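Long-range contacts in branched-chain-amino-acid aminotransferase (Deinococcus radiodurans, PDB 3UZO), which probably catalyses the pyridoxal-phosphate-dependent exchange of amino groups between leucine, isoleucine or valine and 2-oxoglutarate: residues Glu64-Leu69 / Ile149-Asn154; Gln74-Leu79 / Ala200-Gly205; Ile236-Ala241 / Pro260-Ser265. All coordinates share one frame; numbering follows the deposited sequence.

Contact 1 (Glu64-Leu69 / Ile149-Asn154); sequences EGSTAL and IGVGDN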
ATOM      1  N   GLU A  64      -3.643 -17.366  -4.174  1.00 14.12           N
ATOM      2  CA  GLU A  64      -2.290 -17.000  -3.768  1.00 14.11           C
ATOM      3  C   GLU A  64      -1.792 -15.784  -4.528  1.00 12.89           C
ATOM      4  O   GLU A  64      -0.926 -15.058  -4.042  1.00 13.09           O
ATOM      5  CB  GLU A  64      -1.325 -18.177  -3.981  1.00 14.47           C
ATOM      6  CG  GLU A  64      -1.172 -18.629  -5.435  1.00 15.80           C
ATOM      7  CD  GLU A  64      -0.359 -19.913  -5.560  1.00 16.26           C
ATOM      8  OE1 GLU A  64       0.095 -20.431  -4.519  1.00 15.60           O
ATOM      9  OE2 GLU A  64      -0.177 -20.404  -6.695  1.00 16.97           O
ATOM     10  N   GLY A  65      -2.343 -15.561  -5.716  1.00 14.77           N
ATOM     11  CA  GLY A  65      -1.933 -14.417  -6.511  1.00 15.69           C
ATOM     12  C   GLY A  65      -2.862 -13.216  -6.406  1.00 16.10           C
ATOM     13  O   GLY A  65      -2.720 -12.257  -7.171  1.00 15.67           O
ATOM     14  N   SER A  66      -3.805 -13.255  -5.463  1.00 11.96           N
ATOM     15  CA  SER A  66      -4.758 -12.155  -5.284  1.00 11.65           C
ATOM     16  C   SER A  66      -4.060 -10.793  -5.241  1.00 11.76           C
ATOM     17  O   SER A  66      -3.027 -10.640  -4.589  1.00 11.69           O
ATOM     18  CB  SER A  66      -5.572 -12.357  -3.998  1.00 15.45           C
ATOM     19  OG  SER A  66      -6.427 -13.488  -4.094  1.00 13.87           O
ATOM     20  N   THR A  67      -4.621  -9.806  -5.940  1.00 10.09           N
ATOM     21  CA  THR A  67      -4.032  -8.471  -5.963  1.00 10.43           C
ATOM     22  C   THR A  67      -4.039  -7.847  -4.568  1.00  8.04           C
ATOM     23  O   THR A  67      -3.215  -6.987  -4.263  1.00 10.60           O
ATOM     24  CB  THR A  67      -4.801  -7.519  -6.905  1.00  7.63           C
ATOM     25  OG1 THR A  67      -6.151  -7.396  -6.445  1.00  5.69           O
ATOM     26  CG2 THR A  67      -4.792  -8.046  -8.343  1.00  8.07           C
ATOM     27  N   ALA A  68      -4.979  -8.271  -3.727  1.00  7.12           N
ATOM     28  CA  ALA A  68      -5.066  -7.740  -2.365  1.00  7.74           C
ATOM     29  C   ALA A  68      -3.815  -8.106  -1.563  1.00  8.41           C
ATOM     30  O   ALA A  68      -3.465  -7.425  -0.596  1.00  9.27           O
ATOM     31  CB  ALA A  68      -6.309  -8.291  -1.663  1.00 17.55           C
ATOM     32  N   LEU A  69      -3.138  -9.170  -1.980  1.00  7.06           N
ATOM     33  CA  LEU A  69      -1.939  -9.647  -1.286  1.00  8.64           C
ATOM     34  C   LEU A  69      -0.623  -9.154  -1.870  1.00 11.19           C
ATOM     35  O   LEU A  69       0.367  -8.998  -1.146  1.00 13.28           O
ATOM     36  CB  LEU A  69      -1.913 -11.174  -1.286  1.00 12.18           C
ATOM     37  CG  LEU A  69      -3.041 -11.906  -0.559  1.00 14.00           C
ATOM     38  CD1 LEU A  69      -2.951 -13.396  -0.855  1.00 17.04           C
ATOM     39  CD2 LEU A  69      -2.958 -11.631   0.933  1.00 12.79           C
ATOM     40  N   ILE A 149     -11.389  -6.170  -0.919  1.00  7.07           N
ATOM     41  CA  ILE A 149     -10.099  -6.673  -1.372  1.00  7.53           C
ATOM     42  C   ILE A 149     -10.230  -7.323  -2.739  1.00  7.72           C
ATOM     43  O   ILE A 149     -11.251  -7.953  -3.037  1.00  9.09           O
ATOM     44  CB  ILE A 149      -9.538  -7.739  -0.396  1.00  9.87           C
ATOM     45  CG1 ILE A 149     -10.606  -8.810  -0.126  1.00  6.69           C
ATOM     46  CG2 ILE A 149      -9.101  -7.078   0.907  1.00 10.38           C
ATOM     47  CD1 ILE A 149     -10.141  -9.965   0.739  1.00  8.83           C
ATOM     48  N   GLY A 150      -9.196  -7.160  -3.559  1.00  5.80           N
ATOM     49  CA  GLY A 150      -9.181  -7.765  -4.878  1.00  7.62           C
ATOM     50  C   GLY A 150      -8.735  -9.212  -4.736  1.00  8.54           C
ATOM     51  O   GLY A 150      -7.737  -9.494  -4.061  1.00  6.37           O
ATOM     52  N   VAL A 151      -9.462 -10.135  -5.359  1.00 10.43           N
ATOM     53  CA  VAL A 151      -9.113 -11.549  -5.258  1.00 11.99           C
ATOM     54  C   VAL A 151      -9.153 -12.266  -6.608  1.00 13.23           C
ATOM     55  O   VAL A 151      -9.340 -11.632  -7.650  1.00 13.62           O
ATOM     56  CB  VAL A 151     -10.048 -12.274  -4.275  1.00  9.72           C
ATOM     57  CG1 VAL A 151      -9.976 -11.604  -2.895  1.00 11.88           C
ATOM     58  CG2 VAL A 151     -11.470 -12.264  -4.807  1.00 10.35           C
ATOM     59  N   GLY A 152      -8.977 -13.586  -6.579  1.00 13.87           N
ATOM     60  CA  GLY A 152      -8.969 -14.366  -7.804  1.00 15.10           C
ATOM     61  C   GLY A 152      -7.561 -14.511  -8.356  1.00 15.56           C
ATOM     62  O   GLY A 152      -6.674 -13.715  -8.038  1.00 12.42           O
ATOM     63  N   ASP A 153      -7.353 -15.525  -9.194  1.00 17.39           N
ATOM     64  CA  ASP A 153      -6.047 -15.783  -9.790  1.00 18.54           C
ATOM     65  C   ASP A 153      -5.484 -14.598 -10.572  1.00 19.72           C
ATOM     66  O   ASP A 153      -6.193 -13.945 -11.336  1.00 18.23           O
ATOM     67  CB  ASP A 153      -6.132 -17.018 -10.693  1.00 21.98           C
ATOM     68  CG  ASP A 153      -6.261 -18.309  -9.899  1.00 23.19           C
ATOM     69  OD1 ASP A 153      -6.708 -19.330 -10.467  1.00 25.26           O
ATOM     70  OD2 ASP A 153      -5.900 -18.305  -8.705  1.00 22.76           O
ATOM     71  N   ASN A 154      -4.192 -14.336 -10.385  1.00 15.59           N
ATOM     72  CA  ASN A 154      -3.535 -13.222 -11.060  1.00 17.77           C
ATOM     73  C   ASN A 154      -2.032 -13.204 -10.773  1.00 18.93           C
ATOM     74  O   ASN A 154      -1.579 -13.808  -9.801  1.00 18.82           O
ATOM     75  CB  ASN A 154      -4.176 -11.913 -10.586  1.00 18.79           C
ATOM     76  CG  ASN A 154      -3.490 -10.685 -11.138  1.00 19.98           C
ATOM     77  OD1 ASN A 154      -2.417 -10.289 -10.670  1.00 21.46           O
ATOM     78  ND2 ASN A 154      -4.102 -10.074 -12.142  1.00 18.85           N
TER
HETATM   79  O   HOH W   1      -3.319 -16.929  -7.984  1.00 19.84           O
HETATM   80  O   HOH W   2      -6.533 -10.936  -7.768  1.00 20.13           O
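The methyl group of Ala-68 overlaps the branched carbon of Ile-149, CB to CB at 3.5 Å, where the short helix 67-70 settles against the end of strand 141-151 in the seven-stranded antiparallel sheet. The same methyl also presses on the Gly-150 carbonyl, with Ala-68 CB 3.0 Å from Gly-150 O, a close fit. That carbonyl accepts the direct hydrogen bond between the segments: Ala-68 N reaches Gly-150 O at 3.0 Å, bent to 144° at the hydrogen and with the donor tilted 28° from the carbonyl plane. One residue earlier, Thr-67 holds OG1 between its backbone N and carbonyl carbon (chi1 61°), which lays the hydroxyl 3.4 Å from Gly-150 CA; a glycine gives it room there. The hydroxyl is also hydrogen-bonded to Gln-73. Ser-66, at the N-cap position, makes no capping bond with its side chain. Its OG instead bonds Ala-63 O while resting against the backbone of Val-151 and Gly-152.

Beyond the strand the chain turns back toward Gly-65, using a positive phi at Gly-152, and Gly-65 CA makes a C-H...O contact with Asn-154 O at 3.4 Å. The Asn-154 side chain packs on Tyr-71, a residue whose copy on the second subunit binds the glutamate in this chain's active site. The neighbouring Glu-64 forms a salt bridge with Arg-39 of the second subunit, so this corner belongs to the dimer interface as well. A water bridges the helix start and the turn: it accepts from Thr-67 N at 2.9 Å and donates to Gly-152 O at 2.8 Å.

Contact 2 (Gln74-Leu79 / Ala200-Gly205); sequences QCFEGL and AAKVGG. With GLU (glutamic acid), chain D; PLP (pyridoxal-5'-phosphate), chain C.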
ATOM      1  N   GLN A  74      -6.722  -2.947  -1.822  1.00 10.55           N
ATOM      2  CA  GLN A  74      -7.556  -3.161  -0.654  1.00 12.16           C
ATOM      3  C   GLN A  74      -7.901  -1.795  -0.070  1.00 10.85           C
ATOM      4  O   GLN A  74      -7.133  -0.846  -0.206  1.00 11.70           O
ATOM      5  CB  GLN A  74      -6.737  -3.945   0.370  1.00  8.26           C
ATOM      6  CG  GLN A  74      -5.476  -3.161   0.797  1.00  9.98           C
ATOM      7  CD  GLN A  74      -4.510  -3.960   1.661  1.00 10.96           C
ATOM      8  OE1 GLN A  74      -4.087  -3.495   2.724  1.00 10.68           O
ATOM      9  NE2 GLN A  74      -4.147  -5.157   1.204  1.00  9.35           N
ATOM     10  N   CYS A  75      -9.052  -1.696   0.582  1.00  9.47           N
ATOM     11  CA  CYS A  75      -9.445  -0.452   1.218  1.00  7.05           C
ATOM     12  C   CYS A  75     -10.384  -0.838   2.339  1.00  9.22           C
ATOM     13  O   CYS A  75     -10.940  -1.940   2.343  1.00  9.39           O
ATOM     14  CB  CYS A  75     -10.130   0.496   0.225  1.00 11.63           C
ATOM     15  SG  CYS A  75     -11.822   0.061  -0.252  1.00 15.78           S
ATOM     16  N   PHE A  76     -10.566   0.052   3.299  1.00 10.54           N
ATOM     17  CA  PHE A  76     -11.437  -0.277   4.410  1.00 11.19           C
ATOM     18  C   PHE A  76     -12.045   0.943   5.058  1.00  9.24           C
ATOM     19  O   PHE A  76     -11.676   2.082   4.767  1.00  9.40           O
ATOM     20  CB  PHE A  76     -10.660  -1.088   5.458  1.00 10.33           C
ATOM     21  CG  PHE A  76      -9.650  -0.277   6.239  1.00 12.66           C
ATOM     22  CD1 PHE A  76      -9.964   0.221   7.498  1.00 13.79           C
ATOM     23  CD2 PHE A  76      -8.390  -0.024   5.716  1.00 13.95           C
ATOM     24  CE1 PHE A  76      -9.028   0.961   8.231  1.00 16.64           C
ATOM     25  CE2 PHE A  76      -7.444   0.718   6.442  1.00 14.52           C
ATOM     26  CZ  PHE A  76      -7.763   1.207   7.693  1.00 13.91           C
ATOM     27  N   GLU A  77     -13.009   0.685   5.928  1.00 10.34           N
ATOM     28  CA  GLU A  77     -13.679   1.736   6.659  1.00  9.20           C
ATOM     29  C   GLU A  77     -13.673   1.383   8.133  1.00 10.31           C
ATOM     30  O   GLU A  77     -13.256   0.288   8.523  1.00  9.91           O
ATOM     31  CB  GLU A  77     -15.120   1.896   6.179  1.00  8.41           C
ATOM     32  CG  GLU A  77     -15.277   2.895   5.043  1.00  9.95           C
ATOM     33  CD  GLU A  77     -14.774   4.278   5.414  1.00  8.52           C
ATOM     34  OE1 GLU A  77     -14.980   4.696   6.568  1.00  7.62           O
ATOM     35  OE2 GLU A  77     -14.182   4.952   4.544  1.00 13.88           O
ATOM     36  N   GLY A  78     -14.139   2.322   8.943  1.00  9.97           N
ATOM     37  CA  GLY A  78     -14.197   2.112  10.372  1.00 10.30           C
ATOM     38  C   GLY A  78     -15.297   2.980  10.938  1.00 10.32           C
ATOM     39  O   GLY A  78     -15.289   4.190  10.737  1.00 12.10           O
ATOM     40  N   LEU A  79     -16.265   2.365  11.611  1.00  6.73           N
ATOM     41  CA  LEU A  79     -17.356   3.108  12.209  1.00  6.04           C
ATOM     42  C   LEU A  79     -17.878   2.315  13.392  1.00  5.98           C
ATOM     43  O   LEU A  79     -17.610   1.122  13.513  1.00  7.76           O
ATOM     44  CB  LEU A  79     -18.481   3.369  11.200  1.00  8.97           C
ATOM     45  CG  LEU A  79     -19.179   2.181  10.548  1.00 11.62           C
ATOM     46  CD1 LEU A  79     -20.535   2.642  10.039  1.00 13.11           C
ATOM     47  CD2 LEU A  79     -18.321   1.617   9.417  1.00 12.56           C
ATOM     48  N   ALA A 200      -5.626  10.477   0.308  1.00 12.64           N
ATOM     49  CA  ALA A 200      -7.008  10.884   0.541  1.00 14.55           C
ATOM     50  C   ALA A 200      -7.959   9.693   0.591  1.00 15.05           C
ATOM     51  O   ALA A 200      -9.147   9.851   0.864  1.00 15.32           O
ATOM     52  CB  ALA A 200      -7.459  11.865  -0.546  1.00 12.88           C
ATOM     53  N   ALA A 201      -7.436   8.505   0.311  1.00 13.80           N
ATOM     54  CA  ALA A 201      -8.245   7.291   0.323  1.00 13.15           C
ATOM     55  C   ALA A 201      -7.832   6.428   1.510  1.00 13.22           C
ATOM     56  O   ALA A 201      -6.685   6.462   1.941  1.00 13.54           O
ATOM     57  CB  ALA A 201      -8.055   6.522  -0.985  1.00 16.40           C
ATOM     58  N   LYS A 202      -8.774   5.658   2.039  1.00 13.49           N
ATOM     59  CA  LYS A 202      -8.494   4.794   3.179  1.00 13.39           C
ATOM     60  C   LYS A 202      -8.035   3.431   2.659  1.00 13.09           C
ATOM     61  O   LYS A 202      -8.798   2.458   2.664  1.00 10.02           O
ATOM     62  CB  LYS A 202      -9.751   4.669   4.035  1.00 16.33           C
ATOM     63  CG  LYS A 202      -9.537   4.094   5.423  1.00 15.45           C
ATOM     64  CD  LYS A 202     -10.604   4.638   6.367  1.00 17.01           C
ATOM     65  CE  LYS A 202     -10.582   3.958   7.724  1.00 17.87           C
ATOM     66  NZ  LYS A 202      -9.287   4.139   8.437  1.00 19.03           N
ATOM     67  N   VAL A 203      -6.785   3.384   2.192  1.00 11.04           N
ATOM     68  CA  VAL A 203      -6.198   2.159   1.641  1.00 10.22           C
ATOM     69  C   VAL A 203      -4.977   1.683   2.422  1.00 10.58           C
ATOM     70  O   VAL A 203      -4.240   2.488   2.994  1.00  6.45           O
ATOM     71  CB  VAL A 203      -5.785   2.340   0.156  1.00 10.52           C
ATOM     72  CG1 VAL A 203      -6.977   2.778  -0.663  1.00 10.89           C
ATOM     73  CG2 VAL A 203      -4.652   3.354   0.036  1.00 11.61           C
ATOM     74  N   GLY A 204      -4.764   0.368   2.414  1.00 10.97           N
ATOM     75  CA  GLY A 204      -3.655  -0.239   3.146  1.00 12.43           C
ATOM     76  C   GLY A 204      -2.258   0.318   2.944  1.00 11.40           C
ATOM     77  O   GLY A 204      -1.485   0.425   3.899  1.00 10.97           O
ATOM     78  N   GLY A 205      -1.916   0.653   1.706  1.00 12.83           N
ATOM     79  CA  GLY A 205      -0.596   1.196   1.432  1.00 13.43           C
ATOM     80  C   GLY A 205      -0.210   2.369   2.322  1.00 13.10           C
ATOM     81  O   GLY A 205       0.952   2.498   2.710  1.00 14.55           O
TER
HETATM   82  N   GLU D 600      -8.751   2.438  10.866  1.00 25.71           N
HETATM   83  CA  GLU D 600      -7.844   2.759  12.001  1.00 25.71           C
HETATM   84  C   GLU D 600      -7.072   1.529  12.420  1.00 25.71           C
HETATM   85  O   GLU D 600      -6.027   1.691  13.078  1.00 25.71           O
HETATM   86  CB  GLU D 600      -8.644   3.272  13.193  1.00 66.53           C
HETATM   87  CG  GLU D 600      -8.996   4.738  13.112  1.00 66.53           C
HETATM   88  CD  GLU D 600      -9.586   5.258  14.400  1.00 66.53           C
HETATM   89  OE1 GLU D 600      -9.073   4.883  15.478  1.00 66.53           O
HETATM   90  OE2 GLU D 600     -10.556   6.043  14.330  1.00 66.53           O
HETATM   91  OXT GLU D 600      -7.539   0.423  12.089  1.00 66.53           O
HETATM   92  N1  PLP C 371      -6.585   9.700   9.476  1.00 16.36           N
HETATM   93  C2  PLP C 371      -6.239   8.368   9.236  1.00 18.91           C
HETATM   94  C2A PLP C 371      -4.865   8.072   8.629  1.00 19.00           C
HETATM   95  C3  PLP C 371      -7.201   7.348   9.570  1.00 18.78           C
HETATM   96  O3  PLP C 371      -6.907   6.054   9.358  1.00 21.30           O
HETATM   97  C4  PLP C 371      -8.487   7.716  10.133  1.00 18.10           C
HETATM   98  C4A PLP C 371      -9.513   6.554  10.463  1.00 20.36           C
HETATM   99  C5  PLP C 371      -8.772   9.145  10.361  1.00 16.87           C
HETATM  100  C6  PLP C 371      -7.817  10.106  10.028  1.00 16.61           C
HETATM  101  C5A PLP C 371     -10.031   9.675  10.931  1.00 16.43           C
HETATM  102  O4P PLP C 371     -11.155   9.456  10.121  1.00 15.57           O
HETATM  103  P   PLP C 371     -12.550   9.049  10.763  1.00 15.74           P
HETATM  104  O1P PLP C 371     -12.475   7.764  11.515  1.00 14.38           O
HETATM  105  O2P PLP C 371     -13.463   8.963   9.515  1.00 15.03           O
HETATM  106  O3P PLP C 371     -12.996  10.253  11.542  1.00 13.87           O
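The active-site pocket holding pyridoxal phosphate and the bound glutamate is built here by Phe-76 of strand 74-83 and Lys-202, the residue predicted to carry the cofactor. In this structure the lysine is not attached: Lys-202 NZ lies 3.2 Å from PLP C4A. The same Lys-202 NZ is 3.0 Å from GLU N of the bound glutamate. The lysine chain runs across the Phe-76 ring at about a right angle. Lys-202 CG sits over the middle of one ring face, 4.0 Å from the centroid and only 9° off the normal, a CH-pi contact. The chain stays extended to CE, where it bends (chi4 61°) and brings NZ beside Phe-76 CE1, while the glutamate nitrogen lies in the ring plane at the same edge. NZ is hydrogen-bonded to Tyr-207 OH and, weakly, to PLP O3.

The backbone fixes the root of this side chain. Phe-76 N donates to Lys-202 O at 3.1 Å, nearly along the C=O axis, and Phe-76 O packs tightly on the lysine methylenes, 3.0 Å from Lys-202 CG. Gln-74 OE1 lies 3.3 Å from Gly-204 CA; the amide's hydrogen bonds go to Ala-68 and Gly-72 of the second subunit. Glu-77 OE2 forms a salt bridge with Arg-100, a cofactor-binding residue. A cofactor lysine whose NZ faces PLP C4A, next to a bound amino-acid substrate, is the arrangement expected of class-IV (fold-type IV) aminotransferases.

Contact 3 (Ile236-Ala241 / Pro260-Ser265); sequences IEEAGA and PSILPS. With PLP (pyridoxal-5'-phosphate), chain C.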
ATOM      1  N   ILE A 236       1.355  20.794   8.801  1.00 15.13           N
ATOM      2  CA  ILE A 236       0.849  19.568   9.403  1.00 14.25           C
ATOM      3  C   ILE A 236      -0.174  18.897   8.490  1.00 12.96           C
ATOM      4  O   ILE A 236      -0.993  19.568   7.870  1.00 11.22           O
ATOM      5  CB  ILE A 236       0.206  19.866  10.769  1.00 18.97           C
ATOM      6  CG1 ILE A 236       1.293  20.338  11.744  1.00 19.89           C
ATOM      7  CG2 ILE A 236      -0.523  18.625  11.300  1.00 19.10           C
ATOM      8  CD1 ILE A 236       0.771  20.768  13.093  1.00 17.11           C
ATOM      9  N   GLU A 237      -0.105  17.572   8.401  1.00 14.84           N
ATOM     10  CA  GLU A 237      -1.031  16.798   7.585  1.00 15.19           C
ATOM     11  C   GLU A 237      -2.027  16.133   8.534  1.00 15.83           C
ATOM     12  O   GLU A 237      -3.159  16.600   8.686  1.00 16.39           O
ATOM     13  CB  GLU A 237      -0.267  15.736   6.782  1.00 14.96           C
ATOM     14  CG  GLU A 237       0.533  16.303   5.609  1.00 14.40           C
ATOM     15  CD  GLU A 237      -0.274  16.329   4.323  1.00 15.05           C
ATOM     16  OE1 GLU A 237      -0.582  15.232   3.799  1.00 14.78           O
ATOM     17  OE2 GLU A 237      -0.607  17.435   3.839  1.00 13.72           O
ATOM     18  N   GLU A 238      -1.590  15.056   9.182  1.00 15.18           N
ATOM     19  CA  GLU A 238      -2.423  14.318  10.139  1.00 16.48           C
ATOM     20  C   GLU A 238      -1.542  13.320  10.890  1.00 17.57           C
ATOM     21  O   GLU A 238      -0.337  13.264  10.645  1.00 16.54           O
ATOM     22  CB  GLU A 238      -3.563  13.590   9.411  1.00 16.19           C
ATOM     23  CG  GLU A 238      -3.118  12.535   8.403  1.00 15.19           C
ATOM     24  CD  GLU A 238      -4.292  11.879   7.681  1.00 13.16           C
ATOM     25  OE1 GLU A 238      -5.419  11.895   8.232  1.00 15.39           O
ATOM     26  OE2 GLU A 238      -4.088  11.328   6.573  1.00  8.85           O
ATOM     27  N   ALA A 239      -2.137  12.531  11.787  1.00 23.43           N
ATOM     28  CA  ALA A 239      -1.388  11.553  12.580  1.00 26.61           C
ATOM     29  C   ALA A 239      -1.271  10.123  12.028  1.00 26.16           C
ATOM     30  O   ALA A 239      -0.624   9.276  12.643  1.00 28.34           O
ATOM     31  CB  ALA A 239      -1.959  11.493  13.987  1.00 19.25           C
ATOM     32  N   GLY A 240      -1.887   9.829  10.893  1.00 30.80           N
ATOM     33  CA  GLY A 240      -1.764   8.474  10.383  1.00 31.91           C
ATOM     34  C   GLY A 240      -2.801   7.517  10.952  1.00 33.05           C
ATOM     35  O   GLY A 240      -2.921   6.376  10.509  1.00 34.59           O
ATOM     36  N   ALA A 241      -3.547   7.986  11.944  1.00 19.33           N
ATOM     37  CA  ALA A 241      -4.608   7.204  12.560  1.00 19.36           C
ATOM     38  C   ALA A 241      -5.664   8.204  13.010  1.00 17.91           C
ATOM     39  O   ALA A 241      -6.668   7.834  13.621  1.00 19.33           O
ATOM     40  CB  ALA A 241      -4.073   6.427  13.755  1.00 56.47           C
ATOM     41  N   PRO A 260      -4.817  17.685   0.041  1.00 19.98           N
ATOM     42  CA  PRO A 260      -5.292  16.621  -0.840  1.00 20.36           C
ATOM     43  C   PRO A 260      -4.690  15.266  -0.454  1.00 19.49           C
ATOM     44  O   PRO A 260      -5.137  14.226  -0.935  1.00 19.16           O
ATOM     45  CB  PRO A 260      -4.816  17.086  -2.211  1.00 27.04           C
ATOM     46  CG  PRO A 260      -3.508  17.735  -1.879  1.00 28.43           C
ATOM     47  CD  PRO A 260      -3.856  18.559  -0.659  1.00 26.64           C
ATOM     48  N   SER A 261      -3.685  15.278   0.423  1.00 17.76           N
ATOM     49  CA  SER A 261      -3.026  14.036   0.822  1.00 17.20           C
ATOM     50  C   SER A 261      -3.398  13.479   2.193  1.00 17.70           C
ATOM     51  O   SER A 261      -2.761  12.532   2.673  1.00 18.85           O
ATOM     52  CB  SER A 261      -1.503  14.203   0.732  1.00 17.46           C
ATOM     53  OG  SER A 261      -1.056  15.343   1.455  1.00 15.69           O
ATOM     54  N   ILE A 262      -4.410  14.055   2.837  1.00 16.00           N
ATOM     55  CA  ILE A 262      -4.826  13.542   4.139  1.00 15.49           C
ATOM     56  C   ILE A 262      -6.200  12.898   3.986  1.00 14.04           C
ATOM     57  O   ILE A 262      -6.924  13.181   3.037  1.00 13.25           O
ATOM     58  CB  ILE A 262      -4.910  14.651   5.214  1.00 15.33           C
ATOM     59  CG1 ILE A 262      -6.070  15.597   4.903  1.00 14.05           C
ATOM     60  CG2 ILE A 262      -3.590  15.422   5.272  1.00 13.68           C
ATOM     61  CD1 ILE A 262      -6.424  16.516   6.050  1.00 16.47           C
ATOM     62  N   LEU A 263      -6.560  12.035   4.925  1.00 10.87           N
ATOM     63  CA  LEU A 263      -7.846  11.361   4.851  1.00 10.72           C
ATOM     64  C   LEU A 263      -8.986  12.293   5.216  1.00 11.12           C
ATOM     65  O   LEU A 263      -8.894  13.040   6.190  1.00 10.34           O
ATOM     66  CB  LEU A 263      -7.881  10.164   5.806  1.00 20.78           C
ATOM     67  CG  LEU A 263      -9.160   9.339   5.649  1.00 21.56           C
ATOM     68  CD1 LEU A 263      -9.031   8.497   4.386  1.00 22.15           C
ATOM     69  CD2 LEU A 263      -9.370   8.442   6.867  1.00 22.64           C
ATOM     70  N   PRO A 264     -10.075  12.277   4.427  1.00 15.21           N
ATOM     71  CA  PRO A 264     -11.192  13.156   4.772  1.00 14.31           C
ATOM     72  C   PRO A 264     -11.910  12.493   5.955  1.00 15.46           C
ATOM     73  O   PRO A 264     -12.831  11.692   5.781  1.00 13.45           O
ATOM     74  CB  PRO A 264     -12.022  13.171   3.490  1.00 14.93           C
ATOM     75  CG  PRO A 264     -11.792  11.804   2.928  1.00 17.11           C
ATOM     76  CD  PRO A 264     -10.301  11.625   3.123  1.00 14.73           C
ATOM     77  N   SER A 265     -11.441  12.822   7.156  1.00 11.57           N
ATOM     78  CA  SER A 265     -11.977  12.276   8.398  1.00 10.87           C
ATOM     79  C   SER A 265     -13.421  12.674   8.676  1.00  9.59           C
ATOM     80  O   SER A 265     -13.756  13.863   8.712  1.00  9.16           O
ATOM     81  CB  SER A 265     -11.097  12.719   9.573  1.00 12.47           C
ATOM     82  OG  SER A 265     -11.716  12.436  10.816  1.00 10.25           O
TER
HETATM   83  N1  PLP C 371      -6.585   9.700   9.476  1.00 16.36           N
HETATM   84  C2  PLP C 371      -6.239   8.368   9.236  1.00 18.91           C
HETATM   85  C2A PLP C 371      -4.865   8.072   8.629  1.00 19.00           C
HETATM   86  C3  PLP C 371      -7.201   7.348   9.570  1.00 18.78           C
HETATM   87  O3  PLP C 371      -6.907   6.054   9.358  1.00 21.30           O
HETATM   88  C4  PLP C 371      -8.487   7.716  10.133  1.00 18.10           C
HETATM   89  C4A PLP C 371      -9.513   6.554  10.463  1.00 20.36           C
HETATM   90  C5  PLP C 371      -8.772   9.145  10.361  1.00 16.87           C
HETATM   91  C6  PLP C 371      -7.817  10.106  10.028  1.00 16.61           C
HETATM   92  C5A PLP C 371     -10.031   9.675  10.931  1.00 16.43           C
HETATM   93  O4P PLP C 371     -11.155   9.456  10.121  1.00 15.57           O
HETATM   94  P   PLP C 371     -12.550   9.049  10.763  1.00 15.74           P
HETATM   95  O1P PLP C 371     -12.475   7.764  11.515  1.00 14.38           O
HETATM   96  O2P PLP C 371     -13.463   8.963   9.515  1.00 15.03           O
HETATM   97  O3P PLP C 371     -12.996  10.253  11.542  1.00 13.87           O
HETATM   98  O   HOH W   3      -1.950  11.076   5.049  1.00 24.58           O
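Glu-238 and Leu-263, which touch where the two loops join, both border the pyridine ring of PLP, Leu-263 over a face and Glu-238 at the edge. Leu-263 CD2 lies 3.5 Å from PLP C4; on the other side of the ring plane Gly-240 C passes 3.2 Å from PLP C2A, above the methyl and not the ring centre. At the rim, Glu-238 OE1 comes within 2.8 Å of PLP N1. A glutamate set beside the pyridine nitrogen is the arrangement of class-IV aminotransferases, the fold-type IV PLP enzymes.

The other carboxylate oxygen of Glu-238 ties the loops together. Leu-263 N donates to Glu-238 OE2 at 3.1 Å with 155° at the hydrogen, approaching from above the carboxylate plane, 39° out of it. Thus one acid group faces the cofactor with OE1 and the opposite loop with OE2. The Glu-238 chain is extended beyond CG, which carries the carboxylate across to both. Glu-237 and Glu-238 form a classic beta bulge opposite Tyr-227, and the two successive acids both reach the 260-265 loop. The Glu-237 chain bends at chi2 and passes over Ile-262, its OE1 3.4 Å from Ile-262 CG2. Its carboxylate then meets Ser-261 OG at a distance too short to interpret in detail, while OE2 is hydrogen-bonded to Ser-259.

Past Leu-263, Pro-264 is the centre of an inverse gamma turn that leads to Ser-265, the N-cap residue of helix 266-277. Its OG caps Lys-268 N and also grips the cofactor, with Ser-265 OG donating to PLP O3P at 2.6 Å.

Along the chain contacts 1 and 2 interlock, their segments alternating, and both close before contact 3 opens. Contacts 1 and 2 have centres about 17 Å apart and share the seven-stranded antiparallel sheet, where strands 141-151 and 74-83 are neighbours; helix 67-70 leads into strand 74-83. Contacts 2 and 3 lie closer, about 12 Å between centres, touching at several points, among them Ala-200 O 3.1 Å from Pro-264 CD and Leu-263 CD1 3.7 Å from Lys-202 N. Contact 1 is about 28 Å from contact 3 between centres. Contact 1 lies at the dimer interface, contact 3 at the cofactor, and contact 2 reaches both.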